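Local atomic coordinates of hypothetical protein aq_1665 (Aquifex aeolicus, PDB entry 1XM7), a protein that is of unknown function but belongs to the calcineurin-like phosphoesterase family and is therefore probably a hydrolase. Residues 20-24 with 149-153; 110-116 with 127-132; 115-119 with 157-162. All coordinates share one frame. Residues are numbered along the deposited sequence.

In the fold
The three contacts illustrate how loops around one protein are tied together at different depths. Contact 2 is buried, packing strand 107-112 and its following loop against helix 125-137. Contact 3 starts from the same loop, sharing Pro115 and Ala116, and reaches the cysteine-rich segment 157-162; the centres of contacts 2 and 3 lie about 9 Å apart, and Arg132 packs on Tyr162. Contact 1 is at the surface, about 22 Å from contact 2 and 18 Å from contact 3, centre to centre. His113 in contact 2 and His149 in contact 1 belong to sequence motifs that supply metal ligands in related phosphoesterases, so these two contacts probably border the active site.

Contact 1: residues 20-24 with 149-153; sequences LNPEV and HWNRE
Segment 20-24 leaves its helix at Asn21 (phi/psi -131/60) and then bends through Pro22, Glu23 and Val24, which have helical angles but lack the regular bonds. Segment 149-153 is extended from His149 to Asn151 and turns at Arg152 (-70/9). The two segments run in opposite directions where they meet: Val24 CA is 7.1 Å from Trp150 CA, and Glu23 CA 8.2 Å from Asn151 CA. Trp150, with chi1 t and chi2 near 91°, presents an indole face to Val24 (chi1 m). Val24 CG1 sits 3.3 Å from Trp150 CG and 3.6 Å from the five-membered ring centroid, a CH-pi contact. Asn21 (chi1 m) places ND2 over a face of the His149 ring, 4.3 Å from CG of His149, while His149 ND1 is hydrogen-bonded to Asn170. Glu172 accepts a hydrogen bond from Trp150 N and a weak one from Asn21 ND2. At the outer margin Glu23 OE1 lies 4.1 Å from Arg152 CG; the Arg152 guanidinium instead forms a salt bridge with its neighbour, Arg152 NH1 to Glu153 OE1 at 3.1 Å. His149 closes the Gly-His-x-His signature of calcineurin-like phosphoesterases, which in relatives contributes metal ligands, so this surface packing probably flanks the catalytic pocket.

Contact 2: residues 110-116 with 127-132; sequences LLSHYPA and RQEMVR
Tyr114 (chi1 m) lays one ring face over the start of the Arg127 side chain: Arg127 CB is 3.9 Å from the ring centroid, 14° off its normal, a CH-pi contact. The extended arginine (chi2 and chi3 t) runs along the ring to the phenol, where Arg127 NH1 donates to Tyr114 OH at 2.8 Å. One helical turn on, Val131 (chi1 t) fills the centre of the interface, with CG1 3.7 Å from Leu110 CD1, and CG2 3.4 Å from Ser112 OG and 4.0 Å from Tyr114 CB. Past the strand the backbone closes on the helix, Ala116 CA coming within 5.1 Å of Gln128 CA, and Gln128 CA makes a CA-H...O contact of 3.5 Å with Pro115 O. Arg132 swings its end back so that NH1 donates to Ala116 O at 2.9 Å. This is the strand-to-helix half of a beta-alpha-beta unit: strand 107-112 bonds in parallel with strand 142-145, whose Leu143 also touches Val131, while strand 99-104 flanks the other edge and helix 125-137 packs on one face of the sheet.

Contact 3: residues 115-119 with 157-162; sequences PAKDP and CACKDY
A disulfide between cysteines separated by a single residue, Cys157 SG to Cys159 SG at 2.0 Å, makes an unusually tight ring in segment 157-162. Cys159 SG is also linked to Cys166; since one sulfur normally holds one partner, the two linkages probably represent alternative pairings. Cys159 (phi/psi -68/53) is the centre of an inverse gamma turn, in an irregular loop preceding strand 166-168. Against it lies the irregular segment 115-119, which leads from strand 107-112 toward helix 125-137. The approach is close at two points: Ala116 CA to Cys159 CA is 4.7 Å, and Pro119 CA to Ala158 CA 4.5 Å. Next to the second, Ala158 N donates to Lys117 O at 3.2 Å. Small apolar groups complete the fit, with Ala116 CB 3.4 Å from Cys159 CB, Pro115 CB 3.8 Å from Cys157 SG, and Pro119 CB 3.9 Å from Ala158 CB. Asp118 turns away, its OD1 accepting from Ile120 N. His145 of strand 142-145 touches Pro115 and both cysteines. Lys117 (chi1 and chi2 t), which has a long, weak ion pair with Glu122, approaches the ring edge of Tyr162, where Lys117 NZ donates to Tyr162 OH at 3.0 Å.

Contact 1: residues 20-24 with 149-153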
loop_
_atom_site.group_PDB
_atom_site.type_symbol
_atom_site.label_atom_id
_atom_site.label_comp_id
_atom_site.label_asym_id
_atom_site.label_seq_id
_atom_site.Cartn_x
_atom_site.Cartn_y
_atom_site.Cartn_z
ATOM N N LEU A 20 3.171 -14.669 -12.585
ATOM C CA LEU A 20 1.991 -14.892 -11.757
ATOM C C LEU A 20 0.787 -14.000 -12.083
ATOM O O LEU A 20 -0.360 -14.411 -11.903
ATOM C CB LEU A 20 2.396 -14.746 -10.290
ATOM C CG LEU A 20 3.498 -15.738 -9.909
ATOM C CD1 LEU A 20 4.102 -15.370 -8.578
ATOM C CD2 LEU A 20 2.926 -17.133 -9.856
ATOM N N ASN A 21 1.043 -12.783 -12.550
ATOM C CA ASN A 21 -0.029 -11.861 -12.910
ATOM C C ASN A 21 0.314 -11.323 -14.281
ATOM O O ASN A 21 0.446 -10.120 -14.469
ATOM C CB ASN A 21 -0.103 -10.716 -11.912
ATOM C CG ASN A 21 -0.249 -11.203 -10.493
ATOM O OD1 ASN A 21 -0.802 -12.278 -10.252
ATOM N ND2 ASN A 21 0.231 -10.415 -9.540
ATOM N N PRO A 22 0.434 -12.222 -15.266
ATOM C CA PRO A 22 0.778 -11.888 -16.648
ATOM C C PRO A 22 -0.075 -10.734 -17.088
ATOM O O PRO A 22 0.383 -9.809 -17.756
ATOM C CB PRO A 22 0.428 -13.158 -17.410
ATOM C CG PRO A 22 0.420 -14.227 -16.360
ATOM C CD PRO A 22 -0.223 -13.537 -15.216
ATOM N N GLU A 23 -1.333 -10.817 -16.693
ATOM C CA GLU A 23 -2.319 -9.809 -17.011
ATOM C C GLU A 23 -1.832 -8.380 -16.771
ATOM O O GLU A 23 -1.785 -7.575 -17.698
ATOM C CB GLU A 23 -3.571 -10.066 -16.178
ATOM C CG GLU A 23 -4.385 -11.296 -16.587
ATOM C CD GLU A 23 -5.249 -11.035 -17.819
ATOM O OE1 GLU A 23 -6.179 -11.839 -18.078
ATOM O OE2 GLU A 23 -4.996 -10.028 -18.530
ATOM N N VAL A 24 -1.462 -8.071 -15.533
ATOM C CA VAL A 24 -1.020 -6.728 -15.178
ATOM C C VAL A 24 0.475 -6.469 -15.074
ATOM O O VAL A 24 0.950 -5.421 -15.495
ATOM C CB VAL A 24 -1.644 -6.299 -13.858
ATOM C CG1 VAL A 24 -3.084 -5.934 -14.077
ATOM C CG2 VAL A 24 -1.536 -7.430 -12.850
ATOM N N HIS A 149 -4.751 -8.360 -5.252
ATOM C CA HIS A 149 -4.260 -8.077 -6.594
ATOM C C HIS A 149 -5.332 -7.943 -7.651
ATOM O O HIS A 149 -6.498 -8.262 -7.439
ATOM C CB HIS A 149 -3.266 -9.148 -7.042
ATOM C CG HIS A 149 -2.109 -9.323 -6.109
ATOM N ND1 HIS A 149 -1.407 -8.259 -5.585
ATOM C CD2 HIS A 149 -1.533 -10.438 -5.600
ATOM C CE1 HIS A 149 -0.453 -8.711 -4.792
ATOM N NE2 HIS A 149 -0.508 -10.031 -4.784
ATOM N N TRP A 150 -4.900 -7.464 -8.805
ATOM C CA TRP A 150 -5.782 -7.275 -9.930
ATOM C C TRP A 150 -6.325 -8.618 -10.394
ATOM O O TRP A 150 -5.625 -9.628 -10.362
ATOM C CB TRP A 150 -5.016 -6.613 -11.079
ATOM C CG TRP A 150 -5.843 -6.423 -12.316
ATOM C CD1 TRP A 150 -6.592 -5.323 -12.651
ATOM C CD2 TRP A 150 -6.095 -7.404 -13.335
ATOM N NE1 TRP A 150 -7.297 -5.565 -13.810
ATOM C CE2 TRP A 150 -7.012 -6.834 -14.248
ATOM C CE3 TRP A 150 -5.643 -8.714 -13.557
ATOM C CZ2 TRP A 150 -7.485 -7.531 -15.369
ATOM C CZ3 TRP A 150 -6.116 -9.406 -14.670
ATOM C CH2 TRP A 150 -7.028 -8.813 -15.561
ATOM N N ASN A 151 -7.586 -8.622 -10.809
ATOM C CA ASN A 151 -8.235 -9.811 -11.341
ATOM C C ASN A 151 -9.105 -9.268 -12.456
ATOM O O ASN A 151 -9.418 -8.078 -12.475
ATOM C CB ASN A 151 -9.072 -10.527 -10.272
ATOM C CG ASN A 151 -10.137 -9.643 -9.666
ATOM O OD1 ASN A 151 -10.267 -9.552 -8.442
ATOM N ND2 ASN A 151 -10.914 -8.990 -10.519
ATOM N N ARG A 152 -9.491 -10.131 -13.383
ATOM C CA ARG A 152 -10.296 -9.706 -14.522
ATOM C C ARG A 152 -11.745 -9.304 -14.230
ATOM O O ARG A 152 -12.511 -9.079 -15.165
ATOM C CB ARG A 152 -10.269 -10.793 -15.603
ATOM C CG ARG A 152 -9.244 -11.892 -15.344
ATOM C CD ARG A 152 -9.753 -12.846 -14.269
ATOM N NE ARG A 152 -8.751 -13.815 -13.823
ATOM C CZ ARG A 152 -9.048 -14.989 -13.262
ATOM N NH1 ARG A 152 -10.321 -15.342 -13.083
ATOM N NH2 ARG A 152 -8.074 -15.813 -12.874
ATOM N N GLU A 153 -12.125 -9.200 -12.955
ATOM C CA GLU A 153 -13.496 -8.812 -12.606
ATOM C C GLU A 153 -13.637 -7.572 -11.712
ATOM O O GLU A 153 -14.183 -6.566 -12.143
ATOM C CB GLU A 153 -14.238 -9.977 -11.951
ATOM C CG GLU A 153 -13.381 -11.186 -11.636
ATOM C CD GLU A 153 -12.976 -11.954 -12.878
ATOM O OE1 GLU A 153 -12.318 -13.010 -12.744
ATOM O OE2 GLU A 153 -13.320 -11.500 -13.991
#

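Contact 2: residues 110-116 with 127-132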
loop_
_atom_site.group_PDB
_atom_site.type_symbol
_atom_site.label_atom_id
_atom_site.label_comp_id
_atom_site.label_asym_id
_atom_site.label_seq_id
_atom_site.Cartn_x
_atom_site.Cartn_y
_atom_site.Cartn_z
ATOM N N LEU A 110 -8.170 4.230 8.676
ATOM C CA LEU A 110 -7.442 3.039 9.082
ATOM C C LEU A 110 -6.565 2.632 7.909
ATOM O O LEU A 110 -7.042 2.465 6.780
ATOM C CB LEU A 110 -8.396 1.879 9.391
ATOM C CG LEU A 110 -7.986 0.781 10.387
ATOM C CD1 LEU A 110 -8.567 -0.535 9.925
ATOM C CD2 LEU A 110 -6.492 0.660 10.512
ATOM N N LEU A 111 -5.279 2.480 8.195
ATOM C CA LEU A 111 -4.301 2.066 7.208
ATOM C C LEU A 111 -3.825 0.683 7.610
ATOM O O LEU A 111 -3.290 0.483 8.709
ATOM C CB LEU A 111 -3.109 3.010 7.214
ATOM C CG LEU A 111 -3.381 4.505 7.073
ATOM C CD1 LEU A 111 -2.062 5.233 7.176
ATOM C CD2 LEU A 111 -4.067 4.808 5.749
ATOM N N SER A 112 -4.028 -0.273 6.722
ATOM C CA SER A 112 -3.602 -1.631 6.980
ATOM C C SER A 112 -3.259 -2.283 5.644
ATOM O O SER A 112 -3.656 -1.788 4.591
ATOM C CB SER A 112 -4.720 -2.397 7.661
ATOM O OG SER A 112 -4.259 -3.662 8.079
ATOM N N HIS A 113 -2.502 -3.372 5.674
ATOM C CA HIS A 113 -2.159 -4.057 4.441
ATOM C C HIS A 113 -3.311 -4.962 4.043
ATOM O O HIS A 113 -3.604 -5.134 2.868
ATOM C CB HIS A 113 -0.913 -4.912 4.632
ATOM C CG HIS A 113 -0.641 -5.839 3.488
ATOM N ND1 HIS A 113 -0.164 -5.400 2.271
ATOM C CD2 HIS A 113 -0.813 -7.175 3.365
ATOM C CE1 HIS A 113 -0.058 -6.428 1.446
ATOM N NE2 HIS A 113 -0.444 -7.516 2.085
ATOM N N TYR A 114 -3.964 -5.535 5.046
ATOM C CA TYR A 114 -5.055 -6.467 4.822
ATOM C C TYR A 114 -6.389 -5.787 4.681
ATOM O O TYR A 114 -6.631 -4.752 5.289
ATOM C CB TYR A 114 -5.115 -7.490 5.963
ATOM C CG TYR A 114 -3.786 -8.173 6.209
ATOM C CD1 TYR A 114 -2.765 -7.517 6.903
ATOM C CD2 TYR A 114 -3.519 -9.439 5.680
ATOM C CE1 TYR A 114 -1.512 -8.099 7.059
ATOM C CE2 TYR A 114 -2.263 -10.032 5.829
ATOM C CZ TYR A 114 -1.265 -9.354 6.521
ATOM O OH TYR A 114 -0.017 -9.923 6.676
ATOM N N PRO A 115 -7.277 -6.363 3.857
ATOM C CA PRO A 115 -8.621 -5.829 3.612
ATOM C C PRO A 115 -9.598 -6.362 4.655
ATOM O O PRO A 115 -9.242 -7.219 5.471
ATOM C CB PRO A 115 -8.940 -6.366 2.222
ATOM C CG PRO A 115 -8.352 -7.751 2.294
ATOM C CD PRO A 115 -7.000 -7.503 2.954
ATOM N N ALA A 116 -10.827 -5.863 4.626
ATOM C CA ALA A 116 -11.835 -6.337 5.558
ATOM C C ALA A 116 -12.195 -7.755 5.121
ATOM O O ALA A 116 -12.441 -8.636 5.954
ATOM C CB ALA A 116 -13.066 -5.432 5.516
ATOM N N ARG A 127 -6.173 -12.075 10.172
ATOM C CA ARG A 127 -5.707 -10.697 10.031
ATOM C C ARG A 127 -6.820 -9.794 9.477
ATOM O O ARG A 127 -6.933 -8.621 9.854
ATOM C CB ARG A 127 -4.441 -10.669 9.158
ATOM C CG ARG A 127 -3.345 -11.545 9.746
ATOM C CD ARG A 127 -2.102 -11.667 8.880
ATOM N NE ARG A 127 -1.299 -12.814 9.309
ATOM C CZ ARG A 127 -0.160 -13.191 8.739
ATOM N NH1 ARG A 127 0.328 -12.513 7.713
ATOM N NH2 ARG A 127 0.480 -14.262 9.177
ATOM N N GLN A 128 -7.650 -10.350 8.601
ATOM C CA GLN A 128 -8.763 -9.593 8.052
ATOM C C GLN A 128 -9.702 -9.228 9.201
ATOM O O GLN A 128 -10.199 -8.109 9.282
ATOM C CB GLN A 128 -9.518 -10.430 7.028
ATOM C CG GLN A 128 -8.857 -10.514 5.678
ATOM C CD GLN A 128 -9.590 -11.467 4.765
ATOM O OE1 GLN A 128 -10.771 -11.735 4.967
ATOM N NE2 GLN A 128 -8.900 -11.981 3.753
ATOM N N GLU A 129 -9.941 -10.179 10.092
ATOM C CA GLU A 129 -10.818 -9.941 11.233
ATOM C C GLU A 129 -10.282 -8.871 12.176
ATOM O O GLU A 129 -11.044 -8.124 12.779
ATOM C CB GLU A 129 -11.031 -11.242 12.002
ATOM C CG GLU A 129 -11.571 -11.051 13.399
ATOM C CD GLU A 129 -11.576 -12.347 14.194
ATOM O OE1 GLU A 129 -10.614 -13.139 14.059
ATOM O OE2 GLU A 129 -12.534 -12.562 14.969
ATOM N N MET A 130 -8.969 -8.801 12.314
ATOM C CA MET A 130 -8.372 -7.811 13.196
ATOM C C MET A 130 -8.615 -6.416 12.632
ATOM O O MET A 130 -8.945 -5.484 13.366
ATOM C CB MET A 130 -6.877 -8.086 13.342
ATOM C CG MET A 130 -6.556 -9.420 14.032
ATOM S SD MET A 130 -7.189 -9.494 15.723
ATOM C CE MET A 130 -5.754 -9.831 16.521
ATOM N N VAL A 131 -8.462 -6.284 11.319
ATOM C CA VAL A 131 -8.670 -5.010 10.639
ATOM C C VAL A 131 -10.094 -4.508 10.873
ATOM O O VAL A 131 -10.311 -3.340 11.200
ATOM C CB VAL A 131 -8.421 -5.158 9.110
ATOM C CG1 VAL A 131 -8.796 -3.870 8.391
ATOM C CG2 VAL A 131 -6.954 -5.501 8.849
ATOM N N ARG A 132 -11.060 -5.402 10.682
ATOM C CA ARG A 132 -12.459 -5.073 10.892
ATOM C C ARG A 132 -12.623 -4.651 12.348
ATOM O O ARG A 132 -13.183 -3.598 12.649
ATOM C CB ARG A 132 -13.341 -6.288 10.620
ATOM C CG ARG A 132 -13.200 -6.860 9.232
ATOM C CD ARG A 132 -14.398 -7.742 8.894
ATOM N NE ARG A 132 -14.452 -8.961 9.696
ATOM C CZ ARG A 132 -13.850 -10.101 9.369
ATOM N NH1 ARG A 132 -13.148 -10.183 8.252
ATOM N NH2 ARG A 132 -13.949 -11.163 10.157
#

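Contact 3: residues 115-119 with 157-162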
loop_
_atom_site.group_PDB
_atom_site.type_symbol
_atom_site.label_atom_id
_atom_site.label_comp_id
_atom_site.label_asym_id
_atom_site.label_seq_id
_atom_site.Cartn_x
_atom_site.Cartn_y
_atom_site.Cartn_z
ATOM N N PRO A 115 -7.277 -6.363 3.857
ATOM C CA PRO A 115 -8.621 -5.829 3.612
ATOM C C PRO A 115 -9.598 -6.362 4.655
ATOM O O PRO A 115 -9.242 -7.219 5.471
ATOM C CB PRO A 115 -8.940 -6.366 2.222
ATOM C CG PRO A 115 -8.352 -7.751 2.294
ATOM C CD PRO A 115 -7.000 -7.503 2.954
ATOM N N ALA A 116 -10.827 -5.863 4.626
ATOM C CA ALA A 116 -11.835 -6.337 5.558
ATOM C C ALA A 116 -12.195 -7.755 5.121
ATOM O O ALA A 116 -12.441 -8.636 5.954
ATOM C CB ALA A 116 -13.066 -5.432 5.516
ATOM N N LYS A 117 -12.206 -7.973 3.809
ATOM C CA LYS A 117 -12.534 -9.277 3.252
ATOM C C LYS A 117 -11.954 -9.392 1.856
ATOM O O LYS A 117 -12.155 -8.501 1.039
ATOM C CB LYS A 117 -14.045 -9.440 3.179
ATOM C CG LYS A 117 -14.486 -10.841 2.828
ATOM C CD LYS A 117 -16.008 -10.942 2.771
ATOM C CE LYS A 117 -16.485 -12.242 3.414
ATOM N NZ LYS A 117 -16.011 -12.375 4.842
ATOM N N ASP A 118 -11.227 -10.473 1.584
ATOM C CA ASP A 118 -10.644 -10.679 0.260
ATOM C C ASP A 118 -11.742 -11.199 -0.679
ATOM O O ASP A 118 -12.267 -12.312 -0.515
ATOM C CB ASP A 118 -9.483 -11.670 0.323
ATOM C CG ASP A 118 -8.662 -11.687 -0.957
ATOM O OD1 ASP A 118 -9.250 -11.797 -2.056
ATOM O OD2 ASP A 118 -7.422 -11.595 -0.866
ATOM N N PRO A 119 -12.087 -10.394 -1.693
ATOM C CA PRO A 119 -13.119 -10.715 -2.675
ATOM C C PRO A 119 -12.826 -11.946 -3.489
ATOM O O PRO A 119 -13.651 -12.359 -4.294
ATOM C CB PRO A 119 -13.172 -9.457 -3.534
ATOM C CG PRO A 119 -11.745 -9.053 -3.575
ATOM C CD PRO A 119 -11.320 -9.210 -2.127
ATOM N N CYS A 157 -12.588 -4.999 -3.991
ATOM C CA CYS A 157 -12.620 -5.438 -2.559
ATOM C C CYS A 157 -13.953 -6.021 -2.126
ATOM O O CYS A 157 -14.991 -5.777 -2.744
ATOM C CB CYS A 157 -12.343 -4.271 -1.620
ATOM S SG CYS A 157 -11.621 -4.775 -0.021
ATOM N N ALA A 158 -13.908 -6.782 -1.039
ATOM C CA ALA A 158 -15.108 -7.365 -0.458
ATOM C C ALA A 158 -15.380 -6.513 0.780
ATOM O O ALA A 158 -16.385 -6.694 1.479
ATOM C CB ALA A 158 -14.868 -8.819 -0.067
ATOM N N CYS A 159 -14.468 -5.577 1.049
ATOM C CA CYS A 159 -14.637 -4.701 2.188
ATOM C C CYS A 159 -15.815 -3.768 1.967
ATOM O O CYS A 159 -15.706 -2.549 2.091
ATOM C CB CYS A 159 -13.348 -3.917 2.509
ATOM S SG CYS A 159 -12.107 -3.287 1.290
ATOM N N LYS A 160 -16.951 -4.380 1.644
ATOM C CA LYS A 160 -18.196 -3.671 1.374
ATOM C C LYS A 160 -19.362 -4.494 1.929
ATOM O O LYS A 160 -20.469 -3.974 2.116
ATOM C CB LYS A 160 -18.373 -3.487 -0.137
ATOM C CG LYS A 160 -19.292 -2.343 -0.518
ATOM C CD LYS A 160 -18.650 -1.003 -0.177
ATOM C CE LYS A 160 -19.578 0.167 -0.485
ATOM N NZ LYS A 160 -20.775 0.182 0.404
ATOM N N ASP A 161 -19.105 -5.779 2.182
ATOM C CA ASP A 161 -20.113 -6.691 2.731
ATOM C C ASP A 161 -20.300 -6.406 4.220
ATOM O O ASP A 161 -21.208 -6.931 4.870
ATOM C CB ASP A 161 -19.678 -8.141 2.520
ATOM C CG ASP A 161 -19.683 -8.545 1.053
ATOM O OD1 ASP A 161 -19.188 -7.758 0.212
ATOM O OD2 ASP A 161 -20.176 -9.650 0.741
ATOM N N TYR A 162 -19.401 -5.583 4.744
ATOM C CA TYR A 162 -19.429 -5.143 6.128
ATOM C C TYR A 162 -19.614 -3.647 5.990
ATOM O O TYR A 162 -19.186 -3.063 4.995
ATOM C CB TYR A 162 -18.100 -5.423 6.827
ATOM C CG TYR A 162 -17.770 -6.888 6.965
ATOM C CD1 TYR A 162 -17.275 -7.627 5.883
ATOM C CD2 TYR A 162 -17.961 -7.548 8.181
ATOM C CE1 TYR A 162 -16.976 -8.989 6.012
ATOM C CE2 TYR A 162 -17.669 -8.909 8.318
ATOM C CZ TYR A 162 -17.177 -9.620 7.235
ATOM O OH TYR A 162 -16.888 -10.957 7.386
#